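Local coordinates for protein exocyst complex component EXO70 (Saccharomyces cerevisiae, PDB 2B1E) that helps tether secretory vesicles to sites of exocytosis as a subunit of the exocyst complex, in whose assembly it also plays a role, at residues 291-296 with 373-378; 337-342 with 350-355; 382-387 with 450-455. One frame throughout, in Å; residues are numbered along the deposited sequence.

How the contacts relate
All three contacts lie in the C-terminal region of this long, all-helical rod and gather round one helix, 364-391, which supplies a segment to contact 1 and another to contact 3. Contact 1 joins it to helix 268-299, contact 3 to helix 440-473. Contact 2 belongs to the loop between helices 327-333 and 364-391, and along the chain it is nested within the span closed by contact 1; contact 3 opens after both. The centre of contact 1 is about 11 Å from that of contact 2 and about 14 Å from that of contact 3. Salt bridges Asp374-Arg339 and Glu351-Arg385 tie the loop down on helix 364-391, beside the helix packing of contacts 1 and 3.

Contact 1 of 3, residues 291-296 with 373-378; sequences DRIIKK and SDCIDT
Ile293 lays its CD1 methyl against Cys375 on the facing helix, where CD1 is 3.6 Å from the carbonyl O of Cys375 and 3.8 Å from Cys375 CB. The CG2 branch of the same side chain turns instead to Thr378, so one isoleucine bridges two residues three apart on the partner helix. With CG1 anti to the carbonyl carbon (chi1 -60°) and the chain then extended, CD1 reaches forward to Cys375, while CG2 lies beside its own carbonyl carbon and faces Thr378.

Next along, Ile294 meets Thr378 obliquely. Its CG1 comes to 3.5 Å from Thr378 CG2, tighter than ordinary van der Waals contact, and Ile294 CD1 also lies near that methyl. Thr378 presents its methyl while its hydroxyl turns back into its own helix: OG1 donates to the carbonyl O of Asp374 at 2.7 Å, tilted 35° from the carbonyl plane. The Asp374 O also takes the helical bond from Thr378 N, which arrives from the other face of that plane. Thus the buried hydroxyl is satisfied locally, and the side chains that meet do so mainly through methyl and methylene groups, with the Cys375 carbonyl alongside.

The two segments run almost parallel, 14° apart, with axes 9.6 Å from each other. Helix 311-323 touches both partners, through Thr316 on Ile293 and Leu320 on Cys375. On helix 364-391, Ile376 packs instead against Leu445 and Leu448 of helix 440-473, which places this helix between 268-299 and 440-473.

Contact 2 of 3, residues 337-342 with 350-355; sequences ITRENW and KEYTLQ
This is a cation-pi contact, partly exposed, inside the long loop that leads from helix 327-333 to helix 364-391 in the all-helical rod of Exo70. A short 3-10 turn at 339-341 sends out Arg339, and the chain returning at 350-355 receives it with Tyr352 and Leu354.

The Arg339 CZ stands 4.9 Å from the centroid of the Tyr352 ring and 25° off the ring normal, hence over the face. The guanidinium does not lie flat on the ring, however: the two planes are 79° apart. It is the NH2 end that leans in, reaching 3.4 Å from Tyr352 CD2 and sitting equally near CG, while Tyr352 CB lies in the guanidinium plane at its edge. With CG anti to the backbone N (chi1 -180°) and the chain extended as far as NE, the arginine spans the gap between two backbones whose nearest CA atoms, those of Arg339 and Leu354, are 11.1 Å apart.

The strongest polar partner of Arg339 is Asp374 on helix 364-391, which forms a salt bridge with NE; the same carboxylate oxygen accepts from Trp342 NE1, so the first residue of the 3-10 turn and the residue just after it are both tied to that helix. Against one face of the guanidinium comes an apolar group, with Leu354 CD2 standing 3.7 Å above the plane, over its centre.

Contact 3 of 3, residues 382-387 with 450-455; sequences NLERKA and KRYISY
In the helical bundle of the Exo70 rod, helices 364-391 and 440-473 are linked by a buried carboxylate shared between two tyrosines. Glu384 supplies the carboxylate; Tyr452 and Tyr455, three residues apart and so close together on one side of their helix, supply the hydroxyls.

Each oxygen takes its own phenol. Tyr452 OH donates to Glu384 OE1 at 2.7 Å, meeting it on the anti side and 22° out of the carboxylate plane. Tyr455 OH donates to Glu384 OE2 at 2.6 Å, but from above that plane, 36° out of it. Both rings turn their hydroxyl edge to the acid, and the carboxylate stands steeply to each ring. Glu384 gets there with CG anti to the backbone N (chi1 -161°) and the chain extended beyond CG, which carries the carboxylate across to helix 440-473.

Further bonds hold the acid in place: Gln388 NE2, one turn on along the helix, donates to OE2, and the backbone N of Ala400 to OE1. Neighbouring Asn401 N bonds to Tyr455 OH, so this loop is stitched into the same network. An alanine in place of Glu384 would probably leave both tyrosine hydroxyls without the acceptor they now share, and Ala400 N and Gln388 NE2 without their mate.

The tyrosines also brace each other, with Tyr452 CD1 lying 3.9 Å above the centre of the Tyr455 ring. Arg451 probably helps to stabilise the buried negative charge through the intervening phenol: its NH1, with Tyr452 OH almost exactly in the guanidinium plane, donates to that oxygen at 3.0 Å.

Contact 1 of 3, residues 291-296 with 373-378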
loop_
_atom_site.group_PDB
_atom_site.type_symbol
_atom_site.label_atom_id
_atom_site.label_comp_id
_atom_site.label_asym_id
_atom_site.label_seq_id
_atom_site.Cartn_x
_atom_site.Cartn_y
_atom_site.Cartn_z
ATOM N N ASP A 291 2.265 -14.880 -8.251
ATOM C CA ASP A 291 1.502 -15.815 -9.076
ATOM C C ASP A 291 1.483 -15.356 -10.529
ATOM O O ASP A 291 1.501 -16.167 -11.456
ATOM C CB ASP A 291 0.072 -15.928 -8.541
ATOM C CG ASP A 291 0.006 -16.674 -7.221
ATOM O OD1 ASP A 291 1.048 -16.752 -6.535
ATOM O OD2 ASP A 291 -1.082 -17.176 -6.863
ATOM N N ARG A 292 1.455 -14.045 -10.718
ATOM C CA ARG A 292 1.450 -13.465 -12.047
ATOM C C ARG A 292 2.758 -13.821 -12.766
ATOM O O ARG A 292 2.753 -14.162 -13.945
ATOM C CB ARG A 292 1.314 -11.949 -11.935
ATOM C CG ARG A 292 1.198 -11.238 -13.253
ATOM C CD ARG A 292 1.831 -9.870 -13.157
ATOM N NE ARG A 292 1.485 -9.042 -14.300
ATOM C CZ ARG A 292 0.265 -8.576 -14.527
ATOM N NH1 ARG A 292 -0.721 -8.861 -13.680
ATOM N NH2 ARG A 292 0.027 -7.832 -15.598
ATOM N N ILE A 293 3.875 -13.740 -12.048
ATOM C CA ILE A 293 5.181 -14.061 -12.623
ATOM C C ILE A 293 5.265 -15.539 -13.007
ATOM O O ILE A 293 5.729 -15.882 -14.098
ATOM C CB ILE A 293 6.324 -13.728 -11.637
ATOM C CG1 ILE A 293 6.302 -12.233 -11.307
ATOM C CG2 ILE A 293 7.670 -14.084 -12.259
ATOM C CD1 ILE A 293 7.244 -11.839 -10.183
ATOM N N ILE A 294 4.820 -16.410 -12.105
ATOM C CA ILE A 294 4.829 -17.848 -12.357
ATOM C C ILE A 294 3.986 -18.194 -13.589
ATOM O O ILE A 294 4.340 -19.086 -14.357
ATOM C CB ILE A 294 4.292 -18.630 -11.131
ATOM C CG1 ILE A 294 5.215 -18.399 -9.935
ATOM C CG2 ILE A 294 4.211 -20.121 -11.445
ATOM C CD1 ILE A 294 4.721 -19.018 -8.648
ATOM N N LYS A 295 2.877 -17.483 -13.780
ATOM C CA LYS A 295 2.005 -17.727 -14.927
ATOM C C LYS A 295 2.607 -17.181 -16.215
ATOM O O LYS A 295 2.627 -17.863 -17.238
ATOM C CB LYS A 295 0.629 -17.090 -14.706
ATOM C CG LYS A 295 -0.136 -17.654 -13.522
ATOM C CD LYS A 295 -1.516 -17.024 -13.418
ATOM C CE LYS A 295 -2.290 -17.566 -12.230
ATOM N NZ LYS A 295 -3.634 -16.923 -12.126
ATOM N N LYS A 296 3.083 -15.943 -16.167
ATOM C CA LYS A 296 3.686 -15.329 -17.342
ATOM C C LYS A 296 4.939 -16.099 -17.785
ATOM O O LYS A 296 5.107 -16.388 -18.965
ATOM C CB LYS A 296 4.046 -13.870 -17.050
ATOM C CG LYS A 296 2.847 -12.935 -16.933
ATOM C CD LYS A 296 2.280 -12.604 -18.308
ATOM C CE LYS A 296 1.098 -11.644 -18.218
ATOM N NZ LYS A 296 -0.027 -12.255 -17.461
ATOM N N SER A 373 13.105 -9.204 -3.974
ATOM C CA SER A 373 14.104 -10.233 -4.237
ATOM C C SER A 373 13.415 -11.564 -4.529
ATOM O O SER A 373 13.857 -12.321 -5.392
ATOM C CB SER A 373 15.051 -10.378 -3.037
ATOM O OG SER A 373 15.932 -9.264 -2.927
ATOM N N ASP A 374 12.331 -11.845 -3.813
ATOM C CA ASP A 374 11.591 -13.085 -4.028
ATOM C C ASP A 374 10.977 -13.085 -5.427
ATOM O O ASP A 374 10.942 -14.119 -6.096
ATOM C CB ASP A 374 10.488 -13.249 -2.980
ATOM C CG ASP A 374 11.015 -13.770 -1.656
ATOM O OD1 ASP A 374 12.223 -14.076 -1.571
ATOM O OD2 ASP A 374 10.216 -13.880 -0.702
ATOM N N CYS A 375 10.509 -11.919 -5.864
ATOM C CA CYS A 375 9.913 -11.775 -7.188
ATOM C C CYS A 375 10.931 -12.057 -8.291
ATOM O O CYS A 375 10.630 -12.753 -9.266
ATOM C CB CYS A 375 9.347 -10.359 -7.370
ATOM S SG CYS A 375 7.725 -10.070 -6.590
ATOM N N ILE A 376 12.134 -11.507 -8.144
ATOM C CA ILE A 376 13.179 -11.711 -9.138
ATOM C C ILE A 376 13.641 -13.166 -9.119
ATOM O O ILE A 376 13.937 -13.733 -10.168
ATOM C CB ILE A 376 14.356 -10.744 -8.899
ATOM C CG1 ILE A 376 13.860 -9.305 -9.078
ATOM C CG2 ILE A 376 15.481 -11.018 -9.889
ATOM C CD1 ILE A 376 14.839 -8.249 -8.596
ATOM N N ASP A 377 13.685 -13.775 -7.935
ATOM C CA ASP A 377 14.068 -15.183 -7.833
ATOM C C ASP A 377 13.037 -16.038 -8.570
ATOM O O ASP A 377 13.383 -16.979 -9.297
ATOM C CB ASP A 377 14.097 -15.649 -6.372
ATOM C CG ASP A 377 15.405 -15.334 -5.669
ATOM O OD1 ASP A 377 16.369 -14.894 -6.330
ATOM O OD2 ASP A 377 15.462 -15.544 -4.437
ATOM N N THR A 378 11.764 -15.717 -8.359
ATOM C CA THR A 378 10.675 -16.463 -8.975
ATOM C C THR A 378 10.726 -16.355 -10.490
ATOM O O THR A 378 10.482 -17.330 -11.196
ATOM C CB THR A 378 9.305 -15.963 -8.452
ATOM O OG1 THR A 378 9.293 -16.060 -7.022
ATOM C CG2 THR A 378 8.165 -16.808 -9.028
#

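Contact 2 of 3, residues 337-342 with 350-355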
loop_
_atom_site.group_PDB
_atom_site.type_symbol
_atom_site.label_atom_id
_atom_site.label_comp_id
_atom_site.label_asym_id
_atom_site.label_seq_id
_atom_site.Cartn_x
_atom_site.Cartn_y
_atom_site.Cartn_z
ATOM N N ILE A 337 2.201 -9.329 7.400
ATOM C CA ILE A 337 2.075 -9.942 6.087
ATOM C C ILE A 337 3.420 -10.603 5.840
ATOM O O ILE A 337 4.292 -10.045 5.179
ATOM C CB ILE A 337 1.802 -8.902 4.981
ATOM C CG1 ILE A 337 1.966 -9.552 3.604
ATOM C CG2 ILE A 337 2.731 -7.722 5.133
ATOM C CD1 ILE A 337 1.840 -8.586 2.442
ATOM N N THR A 338 3.581 -11.795 6.399
ATOM C CA THR A 338 4.819 -12.547 6.278
ATOM C C THR A 338 5.194 -12.914 4.845
ATOM O O THR A 338 4.423 -12.702 3.905
ATOM C CB THR A 338 4.746 -13.836 7.112
ATOM O OG1 THR A 338 3.605 -14.602 6.704
ATOM C CG2 THR A 338 4.627 -13.500 8.592
ATOM N N ARG A 339 6.395 -13.462 4.697
ATOM C CA ARG A 339 6.912 -13.881 3.404
ATOM C C ARG A 339 6.088 -15.050 2.871
ATOM O O ARG A 339 5.945 -15.224 1.663
ATOM C CB ARG A 339 8.378 -14.292 3.553
ATOM C CG ARG A 339 9.061 -14.749 2.276
ATOM C CD ARG A 339 10.564 -14.858 2.503
ATOM N NE ARG A 339 11.295 -15.215 1.291
ATOM C CZ ARG A 339 11.727 -16.439 1.006
ATOM N NH1 ARG A 339 11.505 -17.438 1.849
ATOM N NH2 ARG A 339 12.383 -16.664 -0.125
ATOM N N GLU A 340 5.543 -15.847 3.783
ATOM C CA GLU A 340 4.739 -16.996 3.397
ATOM C C GLU A 340 3.354 -16.585 2.918
ATOM O O GLU A 340 2.574 -17.421 2.466
ATOM C CB GLU A 340 4.631 -17.975 4.566
ATOM C CG GLU A 340 5.983 -18.488 5.034
ATOM C CD GLU A 340 5.875 -19.505 6.151
ATOM O OE1 GLU A 340 5.254 -19.183 7.187
ATOM O OE2 GLU A 340 6.415 -20.623 5.995
ATOM N N ASN A 341 3.054 -15.294 3.012
ATOM C CA ASN A 341 1.762 -14.779 2.567
ATOM C C ASN A 341 1.758 -14.521 1.062
ATOM O O ASN A 341 0.695 -14.422 0.446
ATOM C CB ASN A 341 1.408 -13.481 3.306
ATOM C CG ASN A 341 0.896 -13.725 4.715
ATOM O OD1 ASN A 341 0.551 -12.783 5.432
ATOM N ND2 ASN A 341 0.839 -14.991 5.117
ATOM N N TRP A 342 2.945 -14.411 0.470
ATOM C CA TRP A 342 3.046 -14.165 -0.963
ATOM C C TRP A 342 3.733 -15.298 -1.724
ATOM O O TRP A 342 3.673 -15.345 -2.952
ATOM C CB TRP A 342 3.766 -12.832 -1.231
ATOM C CG TRP A 342 5.216 -12.781 -0.823
ATOM C CD1 TRP A 342 6.235 -13.537 -1.322
ATOM C CD2 TRP A 342 5.810 -11.890 0.134
ATOM N NE1 TRP A 342 7.425 -13.171 -0.742
ATOM C CE2 TRP A 342 7.195 -12.163 0.155
ATOM C CE3 TRP A 342 5.305 -10.885 0.972
ATOM C CZ2 TRP A 342 8.086 -11.468 0.984
ATOM C CZ3 TRP A 342 6.192 -10.190 1.798
ATOM C CH2 TRP A 342 7.568 -10.487 1.795
ATOM N N LYS A 350 15.846 -24.091 -1.975
ATOM C CA LYS A 350 16.919 -24.054 -2.960
ATOM C C LYS A 350 16.611 -23.127 -4.122
ATOM O O LYS A 350 17.525 -22.664 -4.801
ATOM C CB LYS A 350 17.227 -25.458 -3.493
ATOM C CG LYS A 350 16.356 -25.923 -4.653
ATOM C CD LYS A 350 17.067 -27.029 -5.442
ATOM C CE LYS A 350 16.289 -27.438 -6.690
ATOM N NZ LYS A 350 17.068 -28.374 -7.562
ATOM N N GLU A 351 15.325 -22.855 -4.343
ATOM C CA GLU A 351 14.889 -21.982 -5.431
ATOM C C GLU A 351 14.921 -20.488 -5.112
ATOM O O GLU A 351 14.475 -19.666 -5.919
ATOM C CB GLU A 351 13.477 -22.361 -5.876
ATOM C CG GLU A 351 13.431 -23.554 -6.808
ATOM C CD GLU A 351 12.026 -23.870 -7.283
ATOM O OE1 GLU A 351 11.268 -22.929 -7.601
ATOM O OE2 GLU A 351 11.683 -25.067 -7.351
ATOM N N TYR A 352 15.431 -20.131 -3.938
ATOM C CA TYR A 352 15.510 -18.724 -3.563
ATOM C C TYR A 352 16.921 -18.393 -3.120
ATOM O O TYR A 352 17.689 -19.283 -2.766
ATOM C CB TYR A 352 14.515 -18.394 -2.448
ATOM C CG TYR A 352 13.081 -18.657 -2.838
ATOM C CD1 TYR A 352 12.536 -19.933 -2.732
ATOM C CD2 TYR A 352 12.280 -17.640 -3.357
ATOM C CE1 TYR A 352 11.235 -20.194 -3.134
ATOM C CE2 TYR A 352 10.975 -17.890 -3.763
ATOM C CZ TYR A 352 10.462 -19.172 -3.648
ATOM O OH TYR A 352 9.175 -19.436 -4.052
ATOM N N THR A 353 17.271 -17.112 -3.153
ATOM C CA THR A 353 18.610 -16.711 -2.761
ATOM C C THR A 353 18.669 -16.144 -1.348
ATOM O O THR A 353 19.661 -15.527 -0.959
ATOM C CB THR A 353 19.187 -15.690 -3.759
ATOM O OG1 THR A 353 18.234 -14.650 -3.993
ATOM C CG2 THR A 353 19.523 -16.375 -5.072
ATOM N N LEU A 354 17.606 -16.361 -0.580
ATOM C CA LEU A 354 17.560 -15.889 0.803
ATOM C C LEU A 354 18.492 -16.742 1.660
ATOM O O LEU A 354 18.338 -17.961 1.709
ATOM C CB LEU A 354 16.141 -16.001 1.365
ATOM C CG LEU A 354 16.050 -15.717 2.869
ATOM C CD1 LEU A 354 16.406 -14.258 3.122
ATOM C CD2 LEU A 354 14.656 -16.025 3.383
ATOM N N GLN A 355 19.454 -16.107 2.327
ATOM C CA GLN A 355 20.389 -16.833 3.183
ATOM C C GLN A 355 20.276 -16.390 4.642
ATOM O O GLN A 355 20.135 -15.200 4.939
ATOM C CB GLN A 355 21.833 -16.640 2.701
ATOM C CG GLN A 355 22.059 -17.017 1.253
ATOM C CD GLN A 355 23.519 -17.280 0.931
ATOM O OE1 GLN A 355 24.390 -16.452 1.200
ATOM N NE2 GLN A 355 23.792 -18.442 0.345
#

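Contact 3 of 3, residues 382-387 with 450-455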
loop_
_atom_site.group_PDB
_atom_site.type_symbol
_atom_site.label_atom_id
_atom_site.label_comp_id
_atom_site.label_asym_id
_atom_site.label_seq_id
_atom_site.Cartn_x
_atom_site.Cartn_y
_atom_site.Cartn_z
ATOM N N ASN A 382 11.539 -19.758 -12.678
ATOM C CA ASN A 382 10.441 -20.180 -13.548
ATOM C C ASN A 382 10.823 -20.093 -15.025
ATOM O O ASN A 382 10.406 -20.928 -15.829
ATOM C CB ASN A 382 9.194 -19.366 -13.243
ATOM C CG ASN A 382 8.434 -19.934 -12.068
ATOM O OD1 ASN A 382 7.616 -20.840 -12.235
ATOM N ND2 ASN A 382 8.723 -19.434 -10.868
ATOM N N LEU A 383 11.618 -19.093 -15.389
ATOM C CA LEU A 383 12.075 -19.020 -16.768
ATOM C C LEU A 383 13.005 -20.215 -16.987
ATOM O O LEU A 383 13.034 -20.792 -18.072
ATOM C CB LEU A 383 12.847 -17.732 -17.038
ATOM C CG LEU A 383 12.027 -16.470 -17.289
ATOM C CD1 LEU A 383 12.957 -15.287 -17.460
ATOM C CD2 LEU A 383 11.147 -16.662 -18.526
ATOM N N GLU A 384 13.768 -20.583 -15.959
ATOM C CA GLU A 384 14.683 -21.721 -16.075
ATOM C C GLU A 384 13.899 -23.018 -16.224
ATOM O O GLU A 384 14.220 -23.862 -17.072
ATOM C CB GLU A 384 15.596 -21.860 -14.848
ATOM C CG GLU A 384 16.818 -22.719 -15.174
ATOM C CD GLU A 384 17.482 -23.368 -13.970
ATOM O OE1 GLU A 384 17.591 -22.730 -12.895
ATOM O OE2 GLU A 384 17.910 -24.528 -14.117
ATOM N N ARG A 385 12.892 -23.189 -15.371
ATOM C CA ARG A 385 12.052 -24.378 -15.413
ATOM C C ARG A 385 11.450 -24.549 -16.808
ATOM O O ARG A 385 11.492 -25.635 -17.384
ATOM C CB ARG A 385 10.931 -24.278 -14.370
ATOM C CG ARG A 385 9.917 -25.413 -14.451
ATOM C CD ARG A 385 8.923 -25.387 -13.300
ATOM N NE ARG A 385 9.538 -25.750 -12.023
ATOM C CZ ARG A 385 10.062 -24.885 -11.156
ATOM N NH1 ARG A 385 10.052 -23.582 -11.415
ATOM N NH2 ARG A 385 10.601 -25.323 -10.026
ATOM N N LYS A 386 10.902 -23.470 -17.350
ATOM C CA LYS A 386 10.309 -23.520 -18.675
ATOM C C LYS A 386 11.348 -23.856 -19.738
ATOM O O LYS A 386 11.080 -24.622 -20.659
ATOM C CB LYS A 386 9.651 -22.191 -19.021
ATOM C CG LYS A 386 9.083 -22.191 -20.429
ATOM C CD LYS A 386 8.520 -20.865 -20.811
ATOM C CE LYS A 386 9.595 -19.855 -21.139
ATOM N NZ LYS A 386 8.948 -18.601 -21.600
ATOM N N ALA A 387 12.538 -23.290 -19.604
ATOM C CA ALA A 387 13.602 -23.553 -20.561
ATOM C C ALA A 387 13.992 -25.031 -20.525
ATOM O O ALA A 387 14.195 -25.644 -21.568
ATOM C CB ALA A 387 14.811 -22.683 -20.256
ATOM N N LYS A 450 25.454 -15.096 -10.246
ATOM C CA LYS A 450 26.572 -16.024 -10.174
ATOM C C LYS A 450 26.117 -17.449 -10.458
ATOM O O LYS A 450 26.863 -18.238 -11.039
ATOM C CB LYS A 450 27.251 -15.931 -8.803
ATOM C CG LYS A 450 27.990 -14.611 -8.626
ATOM C CD LYS A 450 28.514 -14.414 -7.212
ATOM C CE LYS A 450 29.099 -13.014 -7.071
ATOM N NZ LYS A 450 29.496 -12.714 -5.675
ATOM N N ARG A 451 24.896 -17.781 -10.052
ATOM C CA ARG A 451 24.361 -19.123 -10.289
ATOM C C ARG A 451 24.342 -19.404 -11.784
ATOM O O ARG A 451 24.816 -20.449 -12.229
ATOM C CB ARG A 451 22.933 -19.250 -9.738
ATOM C CG ARG A 451 22.261 -20.595 -10.028
ATOM C CD ARG A 451 20.735 -20.505 -9.883
ATOM N NE ARG A 451 20.321 -20.195 -8.514
ATOM C CZ ARG A 451 19.071 -19.920 -8.157
ATOM N NH1 ARG A 451 18.107 -19.911 -9.071
ATOM N NH2 ARG A 451 18.776 -19.671 -6.883
ATOM N N TYR A 452 23.812 -18.460 -12.563
ATOM C CA TYR A 452 23.723 -18.647 -14.003
ATOM C C TYR A 452 25.036 -18.391 -14.731
ATOM O O TYR A 452 25.233 -18.865 -15.853
ATOM C CB TYR A 452 22.542 -17.825 -14.555
ATOM C CG TYR A 452 21.244 -18.366 -13.994
ATOM C CD1 TYR A 452 20.789 -19.635 -14.360
ATOM C CD2 TYR A 452 20.557 -17.693 -12.981
ATOM C CE1 TYR A 452 19.702 -20.228 -13.724
ATOM C CE2 TYR A 452 19.460 -18.280 -12.341
ATOM C CZ TYR A 452 19.042 -19.549 -12.713
ATOM O OH TYR A 452 17.984 -20.156 -12.056
ATOM N N ILE A 453 25.946 -17.656 -14.096
ATOM C CA ILE A 453 27.265 -17.460 -14.686
ATOM C C ILE A 453 27.852 -18.862 -14.554
ATOM O O ILE A 453 28.472 -19.391 -15.473
ATOM C CB ILE A 453 28.132 -16.481 -13.859
ATOM C CG1 ILE A 453 27.686 -15.037 -14.117
ATOM C CG2 ILE A 453 29.611 -16.681 -14.194
ATOM C CD1 ILE A 453 28.134 -14.042 -13.025
ATOM N N SER A 454 27.621 -19.471 -13.393
ATOM C CA SER A 454 28.113 -20.817 -13.128
ATOM C C SER A 454 27.540 -21.820 -14.145
ATOM O O SER A 454 28.243 -22.733 -14.581
ATOM C CB SER A 454 27.765 -21.231 -11.691
ATOM O OG SER A 454 28.618 -22.282 -11.268
ATOM N N TYR A 455 26.273 -21.659 -14.522
ATOM C CA TYR A 455 25.677 -22.540 -15.534
ATOM C C TYR A 455 26.515 -22.457 -16.822
ATOM O O TYR A 455 26.809 -23.473 -17.445
ATOM C CB TYR A 455 24.236 -22.117 -15.865
ATOM C CG TYR A 455 23.152 -22.803 -15.051
ATOM C CD1 TYR A 455 23.195 -22.802 -13.662
ATOM C CD2 TYR A 455 22.061 -23.414 -15.673
ATOM C CE1 TYR A 455 22.196 -23.380 -12.910
ATOM C CE2 TYR A 455 21.036 -24.001 -14.917
ATOM C CZ TYR A 455 21.120 -23.979 -13.534
ATOM O OH TYR A 455 20.144 -24.569 -12.755
#